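Local structure of peptide methionine sulfoxide reductase msrA/msrB (Neisseria gonorrhoeae, 2H30) at residues 117-120 with 121-124. The protein carries a thioredoxin-like domain that can take electrons from DsbD and use them to reduce the downstream methionine sulfoxide reductase domains of PilB. The protein carries 2 engineered substitutions. Sequence-based numbering, arbitrary orientation.
Sequences LNIS and VYPS
Ser-124 OG donates a hydrogen bond of 2.7 Å to Val-121 O, and the CG2 methyl of Ile-119 lies against both partners of that bond, 3.7 Å from Val-121 O. The hydroxyl reaches back over three residues and approaches from above the carbonyl plane, 41° out of it, at a C=O...O angle of 139°. With OG beside the backbone N of Ser-124 (chi1 -75°), the hydroxyl is turned back to the loop that precedes it, and the bond ties the first residue of strand 124-128 to the turn in which the cis peptide before Pro-123 lies. Ile-119 supplies the apolar half of the contact. Its CG2 stands anti to its own backbone N and reaches forward along the chain, 3.9 Å from Ser-124 CB, while CD1, at the end of the other branch, meets the same CB at 4.1 Å. The CG2 methyl also approaches CE1 of the Tyr-122 ring obliquely, at 4.1 Å, so one methyl touches the carbonyl, the serine and the ring at once. On the exposed side, Ser-120 OG meets Val-121 CG1 at 3.9 Å. Val-121 N, by contrast, is buried by the contact and has no hydrogen-bonding partner. The loop illustrates a hallmark of the thioredoxin fold, the cis-proline turn facing the CxxC helix: Pro-123 packs on Leu-52, Cys-53 and Glu-56 of helix 51-64, and Tyr-122 also touches Cys-53, consistent with a place beside the redox site. Helix 112-116 ends just upstream in a Schellman motif at Asn-118, Ile-119 rests on Phe-45 of strand 41-45 and Ile-137 of strand 134-139, and Ser-124 enters the sheet through backbone hydrogen bonding with Phe-45.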
ATOM      1  N   LEU A 117      11.986  -3.943   1.887  1.00 15.01           N
ATOM      2  CA  LEU A 117      12.004  -2.507   1.999  1.00 15.23           C
ATOM      3  C   LEU A 117      12.347  -1.998   3.388  1.00 14.42           C
ATOM      4  O   LEU A 117      12.364  -0.773   3.603  1.00 15.29           O
ATOM      5  CB  LEU A 117      10.660  -1.920   1.494  1.00 14.17           C
ATOM      6  CG  LEU A 117      10.271  -2.260   0.069  1.00 19.10           C
ATOM      7  CD1 LEU A 117       9.005  -1.444  -0.352  1.00 20.23           C
ATOM      8  CD2 LEU A 117      11.333  -2.025  -0.893  1.00 20.74           C
ATOM      9  N   ASN A 118      12.630  -2.907   4.336  1.00 13.96           N
ATOM     10  CA  ASN A 118      12.916  -2.523   5.718  1.00 14.41           C
ATOM     11  C   ASN A 118      11.770  -1.718   6.359  1.00 14.97           C
ATOM     12  O   ASN A 118      12.002  -0.727   7.080  1.00 16.45           O
ATOM     13  CB  ASN A 118      14.283  -1.793   5.828  1.00 14.69           C
ATOM     14  CG  ASN A 118      14.778  -1.643   7.249  1.00 19.85           C
ATOM     15  OD1 ASN A 118      14.483  -2.464   8.127  1.00 22.31           O
ATOM     16  ND2 ASN A 118      15.512  -0.565   7.493  1.00 20.01           N
ATOM     17  N   ILE A 119      10.543  -2.199   6.108  1.00 15.43           N
ATOM     18  CA  ILE A 119       9.379  -1.556   6.715  1.00 15.39           C
ATOM     19  C   ILE A 119       9.122  -2.296   8.028  1.00 17.03           C
ATOM     20  O   ILE A 119       8.951  -3.508   8.017  1.00 19.29           O
ATOM     21  CB  ILE A 119       8.194  -1.484   5.762  1.00 16.02           C
ATOM     22  CG1 ILE A 119       8.569  -0.384   4.700  1.00 17.53           C
ATOM     23  CG2 ILE A 119       6.913  -1.164   6.568  1.00 16.18           C
ATOM     24  CD1 ILE A 119       7.527  -0.058   3.730  1.00 26.01           C
ATOM     25  N   SER A 120       9.073  -1.539   9.123  1.00 19.08           N
ATOM     26  CA  SER A 120       8.902  -2.141  10.445  1.00 21.38           C
ATOM     27  C   SER A 120       7.785  -1.490  11.256  1.00 22.10           C
ATOM     28  O   SER A 120       7.422  -1.983  12.371  1.00 24.22           O
ATOM     29  CB  SER A 120      10.228  -2.077  11.285  1.00 22.29           C
ATOM     30  OG  SER A 120      10.703  -0.730  11.285  1.00 29.27           O
ATOM     31  N   VAL A 121       7.279  -0.366  10.728  1.00 19.42           N
ATOM     32  CA  VAL A 121       6.251   0.390  11.425  1.00 18.92           C
ATOM     33  C   VAL A 121       5.106   0.659  10.483  1.00 16.26           C
ATOM     34  O   VAL A 121       5.299   0.779   9.297  1.00 16.60           O
ATOM     35  CB  VAL A 121       6.750   1.673  12.077  1.00 21.41           C
ATOM     36  CG1 VAL A 121       7.945   1.403  13.042  1.00 24.00           C
ATOM     37  CG2 VAL A 121       7.056   2.718  11.114  1.00 24.96           C
ATOM     38  N   TYR A 122       3.923   0.683  11.053  1.00 14.45           N
ATOM     39  CA  TYR A 122       2.711   0.918  10.248  1.00 14.45           C
ATOM     40  C   TYR A 122       1.950   2.107  10.769  1.00 14.34           C
ATOM     41  O   TYR A 122       1.960   2.398  12.021  1.00 16.92           O
ATOM     42  CB  TYR A 122       1.800  -0.290  10.333  1.00 13.87           C
ATOM     43  CG  TYR A 122       2.366  -1.584   9.765  1.00 13.85           C
ATOM     44  CD1 TYR A 122       3.001  -1.609   8.509  1.00 15.39           C
ATOM     45  CD2 TYR A 122       2.214  -2.769  10.441  1.00 16.19           C
ATOM     46  CE1 TYR A 122       3.435  -2.832   7.945  1.00 15.53           C
ATOM     47  CE2 TYR A 122       2.686  -3.978   9.887  1.00 15.53           C
ATOM     48  CZ  TYR A 122       3.265  -3.976   8.645  1.00 15.21           C
ATOM     49  OH  TYR A 122       3.682  -5.123   8.048  1.00 16.45           O
ATOM     50  N   PRO A 123       1.250   2.789   9.863  1.00 13.90           N
ATOM     51  CA  PRO A 123       1.365   2.599   8.404  1.00 12.17           C
ATOM     52  C   PRO A 123       2.720   3.107   7.930  1.00 13.02           C
ATOM     53  O   PRO A 123       3.393   3.870   8.632  1.00 13.34           O
ATOM     54  CB  PRO A 123       0.277   3.528   7.843  1.00 15.58           C
ATOM     55  CG  PRO A 123      -0.044   4.478   8.967  1.00 16.00           C
ATOM     56  CD  PRO A 123       0.377   3.919  10.251  1.00 14.66           C
ATOM     57  N   SER A 124       3.113   2.629   6.768  1.00 12.33           N
ATOM     58  CA  SER A 124       4.210   3.252   6.026  1.00 10.34           C
ATOM     59  C   SER A 124       3.847   3.190   4.570  1.00 11.72           C
ATOM     60  O   SER A 124       2.948   2.412   4.175  1.00 12.48           O
ATOM     61  CB  SER A 124       5.529   2.471   6.195  1.00 12.87           C
ATOM     62  OG  SER A 124       6.069   2.713   7.505  1.00 15.17           O
TER